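Local atomic coordinates of putative glycoside hydrolase (Parabacteroides distasonis ATCC 8503, PDB entry 3GYC), a protein that is a putative glycoside hydrolase of the cellulase-like TIM-barrel group and probably acts on a carbohydrate, its substrate being unknown. Residues A[26-31]-A[57-62]; A[72-77]-A[118-123]; A[263-268]-A[315-320]. All coordinates share one frame; numbering follows the deposited sequence.

Contact 1: residues A[26-31]-A[57-62]; sequences WLERRW and DAYPHL. With EDO (1,2-ethanediol), chain D.
Two hydrogen bonds join the segments, and both involve groups buried in the protein. Trp26 NE1 donates to Asp57 O at 3.0 Å; the carbonyl oxygen takes this N-H on a lone pair and lies close to the indole plane, though the bond is bent (139° at the hydrogen). Tyr59 OH donates to Glu28 OE2 at 2.6 Å; the carboxylate oxygen accepts on its anti lone pair and lies at the edge of the phenol ring. The same carboxylate is salt-bridged to Arg117 and bonded to Ser84, so it is likely to stay ionised despite its burial.

Apolar packing accompanies these bonds. Leu27, with CG anti to its backbone N (chi1 -174°), sends CD2 over one face of the Tyr59 ring in a CH-pi contact, 4.0 Å from the centroid, while its CB lies 3.6 Å above the plane of the Trp26 indole.

Arg29 makes no contact with 57-62; its guanidinium holds a 1,2-ethanediol, probably from the crystallisation liquor, through NH1 to O2 (2.8 Å) and NH2 to O1 (2.9 Å), with Trp31 CZ2 over one face.

Asp57 OD1 accepts from Tyr59 N at 2.7 Å, an Asx turn that leads into helix 60-65 with Tyr59 as its N-cap residue. The arrangement joins chain leaving two adjacent parallel strands, 17-23 and 53-57, at the C-terminal end of a TIM barrel.

Contact 2: residues A[72-77]-A[118-123]; sequences LLKEVW and LDVDEV. With EDO (1,2-ethanediol), chain F.
The Trp77 indole has Val76 CB over one face, 3.8 Å above the plane and displaced toward the rim, while its NE1 is bonded to Trp82 O. The other flat groups are carboxylates. Asp119 OD1 receives Val123 N on its syn lone pair, whereas OD2 is met by Asp121 N from above the plane, forming an Asx turn within the type I turn 119-122. Glu122 OE2 is also approached from above its plane, by Lys74 NZ at 2.9 Å.

The backbones meet in a single antiparallel, non-hydrogen-bonded bridge between Leu73 and Asp119. Flanking it, Val120 N donates to Leu72 O (3.0 Å) and Lys74 N to Leu118 O (2.9 Å), both nearly along the C=O axis. Leu72 CD2 packs on Val120 CG1 at 3.7 Å, and Leu73 CD2 lies 3.8 Å from Asp119 CA. Lys74 bends at its third torsion (chi3 -78°), which carries NZ to the carboxylate of Glu122. Leu118 N is bonded to O2 of an ethanediol (2.7 Å), probably from the crystallisation liquor, also bonded to Trp115 O and Arg117.

Backbone pairing thus fixes the register, while the Lys74-Glu122 salt bridge, between two partly exposed residues, would probably add attraction partly screened by solvent.

Contact 3: residues A[263-268]-A[315-320]; sequences NVVKNA and WPLLKW
Val265, Leu318 and Leu317 bury the most surface here, Val265 the most. It stands on helix 259-273, where CG1 faces Leu317, while CG2 meets Leu318 and Trp315. CG1, anti to the backbone N (chi1 166°), lies 3.8 Å from Leu317 CB and reaches the CD1 methyl of the same leucine at 4.0 Å. CG2, anti to the carbonyl carbon, meets Leu318 CD2 at 3.5 Å. At the edge of the indole, near the plane of that ring, Trp315 CD1 lies 4.1 Å from Val265 CG2.

Leu318 crosses Val265 at about a right angle. Its CG is anti to the carbonyl carbon (chi1 -69°), and chi2 sends CD1 on in the extended direction and leaves the other branch, CD2, to touch the helix, where it meets Val264 CG1 at 3.9 Å as well as the CG2 methyl of Val265. Tyr312 and, from the same helix, Tyr261 also touch this buried leucine.

Leu317 approaches obliquely and remains exposed. It occupies the third position of a type II turn running from Trp315 to Leu318, where its positive phi (71°) suits that turn. The turn is closed by Leu318 N donating to Trp315 O at 3.3 Å, and Pro316 CD lies over one face of the Trp315 ring.

An alanine in place of Val265 would remove both touching methyls, and would probably loosen the packing of Leu317, Leu318 and Trp315 against the helix.

No hydrogen bond or salt bridge spans the two segments. The contact between them therefore rests on shape fit and on the burial of methyl groups, an interaction with little directional demand, while the geometry of the turn is set by its own backbone.

Contacts 1, 2 and 3 follow one another along the chain without overlap. Contacts 1 and 2 are neighbours, their centres 12 Å apart: helix 60-65 leads on to strand 71-73, and Leu62 packs on both Leu73 and Val123, while Glu28 touches Leu73. They thus form one continuous packed region in the loops that follow the first three barrel strands, 17-23, 53-57 and 109-113. Contact 3 lies about 29 and 30 Å away from them, centre to centre, and joins helix 259-273 to the loop after strand 301-303. The example illustrates how one barrel combines a mixed polar and apolar region of two touching contacts with, well apart from it, a purely apolar one.

Contact 1: residues A[26-31]-A[57-62]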
loop_
_atom_site.group_PDB
_atom_site.type_symbol
_atom_site.label_atom_id
_atom_site.label_comp_id
_atom_site.label_asym_id
_atom_site.label_seq_id
_atom_site.Cartn_x
_atom_site.Cartn_y
_atom_site.Cartn_z
ATOM N N TRP A 26 6.325 10.698 0.696
ATOM C CA TRP A 26 5.687 11.991 0.720
ATOM C C TRP A 26 6.332 12.932 1.748
ATOM O O TRP A 26 6.375 14.158 1.537
ATOM C CB TRP A 26 4.147 11.832 1.006
ATOM C CG TRP A 26 3.865 11.429 2.424
ATOM C CD1 TRP A 26 3.835 10.176 2.922
ATOM C CD2 TRP A 26 3.616 12.303 3.533
ATOM N NE1 TRP A 26 3.605 10.205 4.280
ATOM C CE2 TRP A 26 3.431 11.493 4.671
ATOM C CE3 TRP A 26 3.545 13.672 3.676
ATOM C CZ2 TRP A 26 3.174 12.021 5.923
ATOM C CZ3 TRP A 26 3.293 14.195 4.889
ATOM C CH2 TRP A 26 3.109 13.381 6.008
ATOM N N LEU A 27 6.786 12.366 2.866
ATOM C CA LEU A 27 7.401 13.175 3.913
ATOM C C LEU A 27 8.923 13.167 3.788
ATOM O O LEU A 27 9.553 14.207 4.010
ATOM C CB LEU A 27 6.979 12.640 5.292
ATOM C CG LEU A 27 7.405 13.446 6.506
ATOM C CD1 LEU A 27 6.877 14.888 6.389
ATOM C CD2 LEU A 27 6.954 12.696 7.821
ATOM N N GLU A 28 9.503 12.027 3.437
ATOM C CA GLU A 28 10.966 11.856 3.439
ATOM C C GLU A 28 11.739 12.352 2.244
ATOM O O GLU A 28 12.860 12.805 2.394
ATOM C CB GLU A 28 11.302 10.386 3.627
ATOM C CG GLU A 28 11.021 9.986 5.055
ATOM C CD GLU A 28 11.302 8.532 5.340
ATOM O OE1 GLU A 28 12.344 8.010 4.891
ATOM O OE2 GLU A 28 10.532 7.927 6.126
ATOM N N ARG A 29 11.127 12.264 1.062
ATOM C CA ARG A 29 11.847 12.566 -0.187
ATOM C C ARG A 29 11.702 13.972 -0.581
ATOM O O ARG A 29 11.035 14.328 -1.582
ATOM C CB ARG A 29 11.401 11.604 -1.282
ATOM C CG ARG A 29 11.844 10.191 -1.044
ATOM C CD ARG A 29 11.707 9.326 -2.335
ATOM N NE ARG A 29 12.638 9.737 -3.386
ATOM C CZ ARG A 29 13.864 9.262 -3.580
ATOM N NH1 ARG A 29 14.435 8.422 -2.742
ATOM N NH2 ARG A 29 14.600 9.759 -4.558
ATOM N N ARG A 30 12.285 14.821 0.276
ATOM C CA ARG A 30 12.143 16.257 0.099
ATOM C C ARG A 30 13.476 17.022 0.129
ATOM O O ARG A 30 13.504 18.222 0.328
ATOM C CB ARG A 30 11.126 16.785 1.098
ATOM C CG ARG A 30 9.841 15.963 1.126
ATOM C CD ARG A 30 8.827 16.627 2.012
ATOM N NE ARG A 30 8.151 17.758 1.363
ATOM C CZ ARG A 30 7.592 18.784 1.990
ATOM N NH1 ARG A 30 7.719 18.946 3.295
ATOM N NH2 ARG A 30 6.917 19.678 1.303
ATOM N N TRP A 31 14.567 16.307 -0.131
ATOM C CA TRP A 31 15.873 16.905 -0.381
ATOM C C TRP A 31 15.841 17.255 -1.870
ATOM O O TRP A 31 14.953 16.811 -2.562
ATOM C CB TRP A 31 17.024 15.922 -0.067
ATOM C CG TRP A 31 17.078 14.679 -0.849
ATOM C CD1 TRP A 31 17.688 14.508 -2.049
ATOM C CD2 TRP A 31 16.526 13.417 -0.500
ATOM N NE1 TRP A 31 17.529 13.247 -2.479
ATOM C CE2 TRP A 31 16.828 12.540 -1.553
ATOM C CE3 TRP A 31 15.750 12.953 0.566
ATOM C CZ2 TRP A 31 16.431 11.229 -1.569
ATOM C CZ3 TRP A 31 15.353 11.615 0.563
ATOM C CH2 TRP A 31 15.696 10.773 -0.485
ATOM N N ASP A 57 1.994 6.667 4.596
ATOM C CA ASP A 57 2.387 6.337 5.964
ATOM C C ASP A 57 2.045 7.548 6.846
ATOM O O ASP A 57 2.463 8.691 6.547
ATOM C CB ASP A 57 3.873 6.027 6.027
ATOM C CG ASP A 57 4.269 5.385 7.362
ATOM O OD1 ASP A 57 3.604 5.640 8.391
ATOM O OD2 ASP A 57 5.185 4.547 7.349
ATOM N N ALA A 58 1.293 7.298 7.926
ATOM C CA ALA A 58 0.852 8.342 8.878
ATOM C C ALA A 58 1.859 8.511 10.052
ATOM O O ALA A 58 1.682 9.426 10.870
ATOM C CB ALA A 58 -0.511 7.977 9.450
ATOM N N TYR A 59 2.862 7.614 10.136
ATOM C CA TYR A 59 3.869 7.632 11.238
ATOM C C TYR A 59 3.167 7.802 12.599
ATOM O O TYR A 59 3.539 8.688 13.401
ATOM C CB TYR A 59 4.843 8.779 11.051
ATOM C CG TYR A 59 5.700 8.794 9.800
ATOM C CD1 TYR A 59 5.226 9.299 8.604
ATOM C CD2 TYR A 59 7.041 8.383 9.846
ATOM C CE1 TYR A 59 6.044 9.357 7.467
ATOM C CE2 TYR A 59 7.857 8.421 8.717
ATOM C CZ TYR A 59 7.365 8.927 7.535
ATOM O OH TYR A 59 8.176 8.992 6.414
ATOM N N PRO A 60 2.163 6.956 12.884
ATOM C CA PRO A 60 1.350 7.089 14.128
ATOM C C PRO A 60 2.176 6.967 15.394
ATOM O O PRO A 60 1.933 7.655 16.383
ATOM C CB PRO A 60 0.390 5.903 14.049
ATOM C CG PRO A 60 1.096 4.886 13.199
ATOM C CD PRO A 60 2.079 5.620 12.291
ATOM N N HIS A 61 3.138 6.064 15.366
ATOM C CA HIS A 61 4.067 5.870 16.471
ATOM C C HIS A 61 4.852 7.138 16.847
ATOM O O HIS A 61 5.055 7.423 18.043
ATOM C CB HIS A 61 4.992 4.666 16.186
ATOM C CG HIS A 61 5.874 4.818 14.992
ATOM N ND1 HIS A 61 5.386 5.022 13.712
ATOM C CD2 HIS A 61 7.217 4.699 14.866
ATOM C CE1 HIS A 61 6.402 5.075 12.874
ATOM N NE2 HIS A 61 7.520 4.874 13.541
ATOM N N LEU A 62 5.271 7.903 15.858
ATOM C CA LEU A 62 5.988 9.140 16.072
ATOM C C LEU A 62 5.030 10.232 16.540
ATOM O O LEU A 62 5.333 10.975 17.491
ATOM C CB LEU A 62 6.747 9.561 14.809
ATOM C CG LEU A 62 7.793 8.565 14.278
ATOM C CD1 LEU A 62 8.597 9.188 13.141
ATOM C CD2 LEU A 62 8.714 8.038 15.417
HETATM C C1 EDO D . 18.571 9.136 -4.471
HETATM O O1 EDO D . 17.423 9.715 -5.120
HETATM C C2 EDO D . 18.275 7.713 -4.095
HETATM O O2 EDO D . 16.961 7.519 -3.539
#

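Contact 2: residues A[72-77]-A[118-123]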
loop_
_atom_site.group_PDB
_atom_site.type_symbol
_atom_site.label_atom_id
_atom_site.label_comp_id
_atom_site.label_asym_id
_atom_site.label_seq_id
_atom_site.Cartn_x
_atom_site.Cartn_y
_atom_site.Cartn_z
ATOM N N LEU A 72 15.050 11.641 13.754
ATOM C CA LEU A 72 16.125 11.100 12.954
ATOM C C LEU A 72 15.808 9.632 12.627
ATOM O O LEU A 72 15.667 8.803 13.535
ATOM C CB LEU A 72 17.447 11.208 13.710
ATOM C CG LEU A 72 18.717 10.825 12.929
ATOM C CD1 LEU A 72 18.973 11.735 11.737
ATOM C CD2 LEU A 72 19.921 10.834 13.873
ATOM N N LEU A 73 15.613 9.322 11.341
ATOM C CA LEU A 73 15.237 7.978 10.909
ATOM C C LEU A 73 16.411 7.238 10.300
ATOM O O LEU A 73 17.228 7.857 9.613
ATOM C CB LEU A 73 14.101 8.038 9.885
ATOM C CG LEU A 73 12.838 8.813 10.264
ATOM C CD1 LEU A 73 11.846 8.762 9.151
ATOM C CD2 LEU A 73 12.215 8.365 11.601
ATOM N N LYS A 74 16.516 5.936 10.578
ATOM C CA LYS A 74 17.550 5.082 9.980
ATOM C C LYS A 74 16.991 4.546 8.691
ATOM O O LYS A 74 15.812 4.264 8.628
ATOM C CB LYS A 74 17.907 3.922 10.897
ATOM C CG LYS A 74 18.403 4.395 12.238
ATOM C CD LYS A 74 18.898 3.261 13.153
ATOM C CE LYS A 74 17.793 2.489 13.812
ATOM N NZ LYS A 74 18.379 1.651 14.915
ATOM N N GLU A 75 17.808 4.388 7.658
ATOM C CA GLU A 75 17.266 3.921 6.373
ATOM C C GLU A 75 16.880 2.436 6.402
ATOM O O GLU A 75 17.448 1.630 7.159
ATOM C CB GLU A 75 18.245 4.225 5.193
ATOM C CG GLU A 75 19.533 3.373 5.118
ATOM C CD GLU A 75 20.659 3.787 6.075
ATOM O OE1 GLU A 75 20.487 4.722 6.914
ATOM O OE2 GLU A 75 21.754 3.181 5.966
ATOM N N VAL A 76 15.870 2.105 5.611
ATOM C CA VAL A 76 15.447 0.722 5.432
ATOM C C VAL A 76 16.360 0.043 4.401
ATOM O O VAL A 76 16.710 -1.138 4.526
ATOM C CB VAL A 76 13.996 0.625 4.911
ATOM C CG1 VAL A 76 13.496 -0.806 5.094
ATOM C CG2 VAL A 76 13.070 1.605 5.645
ATOM N N TRP A 77 16.789 0.818 3.409
ATOM C CA TRP A 77 17.603 0.307 2.283
ATOM C C TRP A 77 18.313 1.452 1.590
ATOM O O TRP A 77 17.979 2.624 1.782
ATOM C CB TRP A 77 16.691 -0.340 1.217
ATOM C CG TRP A 77 15.418 0.417 0.979
ATOM C CD1 TRP A 77 15.273 1.714 0.577
ATOM C CD2 TRP A 77 14.089 -0.100 1.129
ATOM N NE1 TRP A 77 13.940 2.034 0.483
ATOM C CE2 TRP A 77 13.192 0.952 0.848
ATOM C CE3 TRP A 77 13.577 -1.333 1.512
ATOM C CZ2 TRP A 77 11.794 0.789 0.911
ATOM C CZ3 TRP A 77 12.203 -1.491 1.571
ATOM C CH2 TRP A 77 11.328 -0.437 1.272
ATOM N N LEU A 118 11.852 3.127 11.550
ATOM C CA LEU A 118 12.700 3.132 12.747
ATOM C C LEU A 118 13.450 4.432 12.920
ATOM O O LEU A 118 14.304 4.796 12.090
ATOM C CB LEU A 118 13.716 2.004 12.738
ATOM C CG LEU A 118 13.202 0.573 12.820
ATOM C CD1 LEU A 118 14.378 -0.391 12.638
ATOM C CD2 LEU A 118 12.448 0.315 14.149
ATOM N N ASP A 119 13.138 5.127 14.008
ATOM C CA ASP A 119 13.875 6.307 14.393
ATOM C C ASP A 119 15.049 5.769 15.223
ATOM O O ASP A 119 15.052 4.603 15.616
ATOM C CB ASP A 119 13.050 7.263 15.226
ATOM C CG ASP A 119 12.623 6.654 16.585
ATOM O OD1 ASP A 119 11.843 5.670 16.565
ATOM O OD2 ASP A 119 13.111 7.145 17.645
ATOM N N VAL A 120 16.016 6.615 15.537
ATOM C CA VAL A 120 17.181 6.150 16.281
ATOM C C VAL A 120 16.823 5.564 17.682
ATOM O O VAL A 120 17.536 4.728 18.201
ATOM C CB VAL A 120 18.263 7.234 16.341
ATOM C CG1 VAL A 120 18.767 7.493 14.902
ATOM C CG2 VAL A 120 17.718 8.519 16.966
ATOM N N ASP A 121 15.711 5.974 18.261
ATOM C CA ASP A 121 15.277 5.421 19.544
ATOM C C ASP A 121 14.261 4.287 19.394
ATOM O O ASP A 121 13.733 3.791 20.385
ATOM C CB ASP A 121 14.704 6.534 20.386
ATOM C CG ASP A 121 15.710 7.620 20.638
ATOM O OD1 ASP A 121 16.852 7.308 21.015
ATOM O OD2 ASP A 121 15.352 8.799 20.481
ATOM N N GLU A 122 13.985 3.895 18.165
ATOM C CA GLU A 122 13.110 2.788 17.846
ATOM C C GLU A 122 11.840 2.795 18.696
ATOM O O GLU A 122 11.511 1.798 19.339
ATOM C CB GLU A 122 13.884 1.468 18.017
ATOM C CG GLU A 122 15.093 1.399 17.097
ATOM C CD GLU A 122 15.714 0.020 16.994
ATOM O OE1 GLU A 122 15.535 -0.819 17.910
ATOM O OE2 GLU A 122 16.426 -0.213 15.977
ATOM N N VAL A 123 11.101 3.902 18.641
ATOM C CA VAL A 123 9.914 4.032 19.497
ATOM C C VAL A 123 8.770 3.034 19.187
ATOM O O VAL A 123 7.984 2.681 20.086
ATOM C CB VAL A 123 9.398 5.501 19.611
ATOM C CG1 VAL A 123 10.499 6.406 20.168
ATOM C CG2 VAL A 123 8.821 6.012 18.318
HETATM C C1 EDO F . 10.712 -0.042 9.024
HETATM O O1 EDO F . 10.042 0.858 8.111
HETATM C C2 EDO F . 12.222 0.272 9.172
HETATM O O2 EDO F . 12.510 1.682 9.337
#

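Contact 3: residues A[263-268]-A[315-320]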
loop_
_atom_site.group_PDB
_atom_site.type_symbol
_atom_site.label_atom_id
_atom_site.label_comp_id
_atom_site.label_asym_id
_atom_site.label_seq_id
_atom_site.Cartn_x
_atom_site.Cartn_y
_atom_site.Cartn_z
ATOM N N ASN A 263 21.427 -8.448 -11.433
ATOM C CA ASN A 263 20.737 -9.607 -12.032
ATOM C C ASN A 263 19.434 -9.157 -12.706
ATOM O O ASN A 263 19.048 -9.723 -13.694
ATOM C CB ASN A 263 20.430 -10.655 -10.975
ATOM C CG ASN A 263 21.645 -11.386 -10.534
ATOM O OD1 ASN A 263 22.653 -11.338 -11.196
ATOM N ND2 ASN A 263 21.567 -12.061 -9.419
ATOM N N VAL A 264 18.764 -8.147 -12.161
ATOM C CA VAL A 264 17.524 -7.636 -12.785
ATOM C C VAL A 264 17.884 -7.062 -14.172
ATOM O O VAL A 264 17.220 -7.366 -15.190
ATOM C CB VAL A 264 16.790 -6.600 -11.889
ATOM C CG1 VAL A 264 15.567 -5.995 -12.614
ATOM C CG2 VAL A 264 16.348 -7.257 -10.594
ATOM N N VAL A 265 18.965 -6.283 -14.230
ATOM C CA VAL A 265 19.433 -5.698 -15.489
ATOM C C VAL A 265 19.753 -6.781 -16.526
ATOM O O VAL A 265 19.316 -6.704 -17.691
ATOM C CB VAL A 265 20.674 -4.756 -15.284
ATOM C CG1 VAL A 265 21.354 -4.426 -16.634
ATOM C CG2 VAL A 265 20.272 -3.459 -14.504
ATOM N N LYS A 266 20.469 -7.814 -16.085
ATOM C CA LYS A 266 20.924 -8.865 -16.977
ATOM C C LYS A 266 19.812 -9.787 -17.482
ATOM O O LYS A 266 19.797 -10.126 -18.665
ATOM C CB LYS A 266 21.996 -9.707 -16.285
ATOM C CG LYS A 266 22.682 -10.768 -17.172
ATOM N N ASN A 267 18.896 -10.148 -16.590
ATOM C CA ASN A 267 17.890 -11.171 -16.840
ATOM C C ASN A 267 16.408 -10.899 -16.812
ATOM O O ASN A 267 15.669 -11.651 -17.406
ATOM C CB ASN A 267 18.094 -12.242 -15.775
ATOM C CG ASN A 267 19.483 -12.738 -15.749
ATOM O OD1 ASN A 267 20.137 -12.804 -16.793
ATOM N ND2 ASN A 267 19.981 -13.050 -14.559
ATOM N N ALA A 268 15.943 -9.878 -16.104
ATOM C CA ALA A 268 14.501 -9.702 -15.924
ATOM C C ALA A 268 13.723 -9.618 -17.238
ATOM O O ALA A 268 12.780 -10.401 -17.467
ATOM C CB ALA A 268 14.209 -8.497 -15.015
ATOM N N TRP A 315 17.154 3.621 -13.861
ATOM C CA TRP A 315 18.503 3.090 -13.780
ATOM C C TRP A 315 19.031 2.849 -15.174
ATOM O O TRP A 315 18.241 2.643 -16.076
ATOM C CB TRP A 315 18.417 1.755 -13.055
ATOM C CG TRP A 315 19.638 1.292 -12.353
ATOM C CD1 TRP A 315 20.325 0.148 -12.601
ATOM C CD2 TRP A 315 20.281 1.896 -11.212
ATOM N NE1 TRP A 315 21.367 0.014 -11.725
ATOM C CE2 TRP A 315 21.368 1.068 -10.863
ATOM C CE3 TRP A 315 20.058 3.053 -10.461
ATOM C CZ2 TRP A 315 22.209 1.352 -9.795
ATOM C CZ3 TRP A 315 20.909 3.335 -9.409
ATOM C CH2 TRP A 315 21.985 2.502 -9.094
ATOM N N PRO A 316 20.354 2.908 -15.362
ATOM C CA PRO A 316 20.843 2.519 -16.658
ATOM C C PRO A 316 20.453 1.067 -17.004
ATOM O O PRO A 316 20.583 0.146 -16.191
ATOM C CB PRO A 316 22.391 2.607 -16.505
ATOM C CG PRO A 316 22.629 2.458 -15.055
ATOM C CD PRO A 316 21.470 3.256 -14.456
ATOM N N LEU A 317 19.990 0.902 -18.229
ATOM C CA LEU A 317 19.646 -0.391 -18.789
ATOM C C LEU A 317 18.375 -1.026 -18.193
ATOM O O LEU A 317 18.053 -2.169 -18.526
ATOM C CB LEU A 317 20.849 -1.334 -18.748
ATOM C CG LEU A 317 22.170 -0.900 -19.416
ATOM C CD1 LEU A 317 23.240 -1.934 -19.100
ATOM C CD2 LEU A 317 22.057 -0.739 -20.935
ATOM N N LEU A 318 17.635 -0.309 -17.354
ATOM C CA LEU A 318 16.323 -0.813 -16.944
ATOM C C LEU A 318 15.231 -0.116 -17.791
ATOM O O LEU A 318 14.981 1.092 -17.677
ATOM C CB LEU A 318 16.032 -0.701 -15.433
ATOM C CG LEU A 318 16.836 -1.614 -14.473
ATOM C CD1 LEU A 318 16.361 -1.459 -12.992
ATOM C CD2 LEU A 318 16.766 -3.085 -14.883
ATOM N N LYS A 319 14.554 -0.896 -18.605
ATOM C CA LYS A 319 13.447 -0.377 -19.438
ATOM C C LYS A 319 12.129 -0.545 -18.701
ATOM O O LYS A 319 11.912 -1.533 -18.000
ATOM C CB LYS A 319 13.383 -1.094 -20.803
ATOM C CG LYS A 319 14.607 -0.892 -21.700
ATOM C CD LYS A 319 14.608 -1.863 -22.885
ATOM N N TRP A 320 11.252 0.437 -18.856
ATOM C CA TRP A 320 9.958 0.414 -18.197
ATOM C C TRP A 320 8.865 -0.147 -19.052
ATOM O O TRP A 320 7.799 -0.456 -18.526
ATOM C CB TRP A 320 9.540 1.831 -17.782
ATOM C CG TRP A 320 10.318 2.379 -16.630
ATOM C CD1 TRP A 320 11.479 3.076 -16.696
ATOM C CD2 TRP A 320 9.994 2.273 -15.238
ATOM N NE1 TRP A 320 11.882 3.438 -15.437
ATOM C CE2 TRP A 320 11.006 2.928 -14.524
ATOM C CE3 TRP A 320 8.957 1.673 -14.533
ATOM C CZ2 TRP A 320 10.991 3.035 -13.126
ATOM C CZ3 TRP A 320 8.927 1.793 -13.128
ATOM C CH2 TRP A 320 9.961 2.433 -12.449
#